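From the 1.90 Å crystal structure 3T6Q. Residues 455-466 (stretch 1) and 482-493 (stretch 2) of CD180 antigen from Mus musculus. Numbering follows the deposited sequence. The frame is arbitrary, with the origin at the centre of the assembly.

Stretch 1 455-466: NLQGNHFPKGNI
Stretch 2, residues 482-493: VLSFCDLSSIDQ

What fills the apolar centre? Ile466, with the largest area covered by the other stretch, extends its m,t side chain between three partners: CG1 lies 3.9 Å from Leu488 CD2, while CD1 lies 4.0 Å from Leu483 CD1 and 3.9 Å from Ile491 CG1. Phe461 (chi1 -72°, chi2 -100°) sets CD2 3.6 Å from Leu488 CD2 and meets Leu483 CD2 at its ring edge, 4.3 Å from CE2. Leu456 CB packs 3.9 Å from Leu483 CD2. All three leucines are m,t, and these buried branched and aromatic chains suit an apolar interior.

How do the backbones run? They are parallel, in two short ladders whose register shifts by two: Asn455 pairs with Val482 (CA-CA 4.8 Å), then Asn465 with Ser490 (4.9 Å) and Ile466 with Ile491 (4.6 Å). Leu456 N donates to Val482 O (2.8 Å), Ile466 N to Ser490 O (3.1 Å), and Asp492 N to Ile466 O (2.8 Å).

What joins the ladders through the loops? A type II turn, Leu456 to Asn459, places Gly458 at phi/psi 70/20, favourable for glycine, and its N donates to Ser484 O (3.2 Å). Asn459 ND2 braces the turn, donating to Leu456 O (3.1 Å). Gly464 (63/23) has its O receive both Ser489 N (2.8 Å) and Ser490 N (3.2 Å); a CB here would clash with Asp487 O, 2.9 Å away.

What finishes the polar edge? Water 1 accepts from Phe461 N and lies in hydrogen-bonding reach of Cys486 O, both at 2.8 Å. Water 3 donates to Lys463 O (3.0 Å) and hydrogen-bonds Ser489 OG (2.8 Å). At the other end of the contact, by the first ladder, Gln457, extended t,t, lays its CD 3.8 Å from CD2 of exposed Phe485.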

# COMPACT_ATOMS: atom_id res chain seq x y z
N ASN A 455 -34.36 32.46 17.85
CA ASN A 455 -33.47 31.75 18.76
C ASN A 455 -32.88 32.80 19.68
O ASN A 455 -32.15 33.70 19.22
CB ASN A 455 -32.37 30.97 18.00
CG ASN A 455 -31.46 30.13 18.90
OD1 ASN A 455 -31.05 29.06 18.50
ND2 ASN A 455 -31.10 30.63 20.06
N LEU A 456 -33.18 32.67 20.98
CA LEU A 456 -32.61 33.57 21.97
C LEU A 456 -31.84 32.84 23.05
O LEU A 456 -31.78 33.31 24.21
CB LEU A 456 -33.72 34.37 22.64
CG LEU A 456 -34.51 35.34 21.79
CD1 LEU A 456 -35.61 35.93 22.62
CD2 LEU A 456 -33.61 36.44 21.24
N GLN A 457 -31.22 31.72 22.70
CA GLN A 457 -30.40 31.03 23.66
C GLN A 457 -29.33 31.97 24.21
O GLN A 457 -28.72 32.74 23.45
CB GLN A 457 -29.74 29.83 22.98
CG GLN A 457 -28.97 28.95 23.92
CD GLN A 457 -28.25 27.81 23.23
OE1 GLN A 457 -27.03 27.71 23.30
NE2 GLN A 457 -29.00 26.93 22.61
N GLY A 458 -29.07 31.91 25.53
CA GLY A 458 -28.02 32.77 26.12
C GLY A 458 -28.26 34.28 26.20
O GLY A 458 -27.30 35.06 26.33
N ASN A 459 -29.51 34.73 26.13
CA ASN A 459 -29.80 36.14 26.39
C ASN A 459 -30.33 36.25 27.84
O ASN A 459 -30.23 35.27 28.59
CB ASN A 459 -30.79 36.71 25.39
CG ASN A 459 -30.17 36.84 24.01
OD1 ASN A 459 -29.66 37.89 23.65
ND2 ASN A 459 -30.16 35.75 23.25
N HIS A 460 -30.92 37.39 28.21
CA HIS A 460 -31.34 37.62 29.62
C HIS A 460 -32.55 38.48 29.83
O HIS A 460 -32.91 39.33 28.99
CB HIS A 460 -30.19 38.19 30.44
CG HIS A 460 -29.89 39.64 30.12
ND1 HIS A 460 -30.37 40.67 30.86
CD2 HIS A 460 -29.14 40.21 29.08
CE1 HIS A 460 -29.95 41.84 30.33
NE2 HIS A 460 -29.19 41.56 29.25
N PHE A 461 -33.17 38.27 30.99
CA PHE A 461 -34.27 39.10 31.43
C PHE A 461 -33.85 39.70 32.77
O PHE A 461 -33.13 39.05 33.54
CB PHE A 461 -35.54 38.27 31.61
CG PHE A 461 -36.18 37.83 30.32
CD1 PHE A 461 -37.28 38.50 29.79
CD2 PHE A 461 -35.69 36.72 29.64
CE1 PHE A 461 -37.87 38.06 28.60
CE2 PHE A 461 -36.26 36.28 28.46
CZ PHE A 461 -37.35 36.96 27.94
N PRO A 462 -34.33 40.92 33.07
CA PRO A 462 -34.00 41.52 34.37
C PRO A 462 -34.40 40.56 35.50
O PRO A 462 -35.54 40.10 35.54
CB PRO A 462 -34.86 42.80 34.39
CG PRO A 462 -35.11 43.12 32.96
CD PRO A 462 -35.21 41.80 32.26
N LYS A 463 -33.44 40.22 36.37
CA LYS A 463 -33.68 39.34 37.54
C LYS A 463 -34.15 37.91 37.22
O LYS A 463 -34.82 37.28 38.06
CB LYS A 463 -34.69 39.99 38.50
CG LYS A 463 -34.35 41.40 38.92
CD LYS A 463 -32.97 41.46 39.55
CE LYS A 463 -32.96 42.50 40.64
NZ LYS A 463 -31.56 42.78 41.00
N GLY A 464 -33.84 37.42 36.01
CA GLY A 464 -34.22 36.06 35.57
C GLY A 464 -35.71 35.84 35.49
O GLY A 464 -36.18 34.70 35.58
N ASN A 465 -36.48 36.91 35.36
CA ASN A 465 -37.93 36.78 35.26
C ASN A 465 -38.51 37.32 33.94
O ASN A 465 -38.25 38.47 33.58
CB ASN A 465 -38.62 37.51 36.42
CG ASN A 465 -40.13 37.35 36.38
OD1 ASN A 465 -40.64 36.22 36.37
ND2 ASN A 465 -40.86 38.47 36.28
N ILE A 466 -39.35 36.52 33.28
CA ILE A 466 -40.09 37.04 32.13
C ILE A 466 -41.39 37.58 32.63
O ILE A 466 -42.23 36.81 33.11
CB ILE A 466 -40.35 35.97 31.05
CG1 ILE A 466 -39.04 35.22 30.70
CG2 ILE A 466 -40.91 36.64 29.80
CD1 ILE A 466 -39.20 34.25 29.53
N VAL A 482 -36.66 29.60 21.21
CA VAL A 482 -35.57 28.91 21.95
C VAL A 482 -35.12 29.91 23.02
O VAL A 482 -34.63 31.01 22.72
CB VAL A 482 -34.35 28.57 21.04
CG1 VAL A 482 -33.24 27.87 21.84
CG2 VAL A 482 -34.80 27.72 19.88
N LEU A 483 -35.34 29.52 24.28
CA LEU A 483 -34.97 30.31 25.43
C LEU A 483 -34.12 29.52 26.38
O LEU A 483 -34.15 29.74 27.59
CB LEU A 483 -36.24 30.81 26.16
CG LEU A 483 -37.03 31.93 25.48
CD1 LEU A 483 -38.34 32.16 26.23
CD2 LEU A 483 -36.26 33.24 25.44
N SER A 484 -33.33 28.61 25.84
CA SER A 484 -32.50 27.77 26.68
C SER A 484 -31.27 28.55 27.17
O SER A 484 -30.90 29.54 26.54
CB SER A 484 -32.12 26.50 25.93
OG SER A 484 -31.53 26.84 24.67
N PHE A 485 -30.65 28.15 28.30
CA PHE A 485 -29.48 28.93 28.84
C PHE A 485 -29.69 30.41 28.99
O PHE A 485 -28.79 31.23 28.67
CB PHE A 485 -28.26 28.71 27.91
CG PHE A 485 -27.84 27.28 27.82
CD1 PHE A 485 -26.99 26.72 28.79
CD2 PHE A 485 -28.32 26.46 26.80
CE1 PHE A 485 -26.63 25.37 28.72
CE2 PHE A 485 -27.95 25.14 26.72
CZ PHE A 485 -27.10 24.59 27.67
N CYS A 486 -30.87 30.81 29.43
CA CYS A 486 -31.17 32.22 29.60
C CYS A 486 -31.15 32.65 31.10
O CYS A 486 -31.71 33.70 31.43
CB CYS A 486 -32.53 32.56 28.96
SG CYS A 486 -32.36 32.65 27.14
N ASP A 487 -30.62 31.78 31.95
CA ASP A 487 -30.51 32.04 33.42
C ASP A 487 -31.89 32.32 34.04
O ASP A 487 -32.02 33.22 34.89
CB ASP A 487 -29.61 33.26 33.62
CG ASP A 487 -29.20 33.49 35.06
OD1 ASP A 487 -29.18 34.69 35.46
OD2 ASP A 487 -28.92 32.49 35.78
N LEU A 488 -32.94 31.64 33.54
CA LEU A 488 -34.30 31.99 33.91
C LEU A 488 -34.68 31.34 35.24
O LEU A 488 -34.49 30.13 35.42
CB LEU A 488 -35.30 31.53 32.83
CG LEU A 488 -35.29 32.37 31.54
CD1 LEU A 488 -36.29 31.74 30.55
CD2 LEU A 488 -35.61 33.83 31.81
N SER A 489 -35.24 32.14 36.13
CA SER A 489 -35.85 31.62 37.36
C SER A 489 -37.34 31.42 37.24
O SER A 489 -37.91 30.51 37.86
CB SER A 489 -35.60 32.59 38.53
OG SER A 489 -34.24 32.50 38.91
N SER A 490 -38.00 32.28 36.47
CA SER A 490 -39.47 32.28 36.42
C SER A 490 -39.97 32.91 35.16
O SER A 490 -39.29 33.73 34.55
CB SER A 490 -40.06 33.07 37.63
OG SER A 490 -39.36 34.31 37.80
N ILE A 491 -41.21 32.57 34.82
CA ILE A 491 -41.90 33.09 33.65
C ILE A 491 -43.30 33.38 34.13
O ILE A 491 -44.00 32.50 34.64
CB ILE A 491 -41.92 32.04 32.48
CG1 ILE A 491 -40.48 31.58 32.14
CG2 ILE A 491 -42.65 32.60 31.25
CD1 ILE A 491 -40.41 30.62 30.98
N ASP A 492 -43.71 34.64 34.04
CA ASP A 492 -45.07 35.02 34.36
C ASP A 492 -46.08 34.17 33.57
O ASP A 492 -45.85 33.87 32.40
CB ASP A 492 -45.26 36.51 34.04
CG ASP A 492 -46.55 37.06 34.61
OD1 ASP A 492 -46.50 37.59 35.72
OD2 ASP A 492 -47.61 36.90 33.97
N GLN A 493 -47.20 33.80 34.20
CA GLN A 493 -48.22 32.99 33.52
C GLN A 493 -48.80 33.59 32.25
O GLN A 493 -49.37 32.86 31.42
CB GLN A 493 -49.38 32.68 34.47
CG GLN A 493 -50.09 33.91 35.02
CD GLN A 493 -51.36 33.54 35.76
OE1 GLN A 493 -52.11 32.65 35.34
NE2 GLN A 493 -51.62 34.23 36.86
O HOH W 1 -32.59 36.05 32.60
O HOH W 2 -30.74 36.93 34.45
O HOH W 3 -34.09 35.06 39.94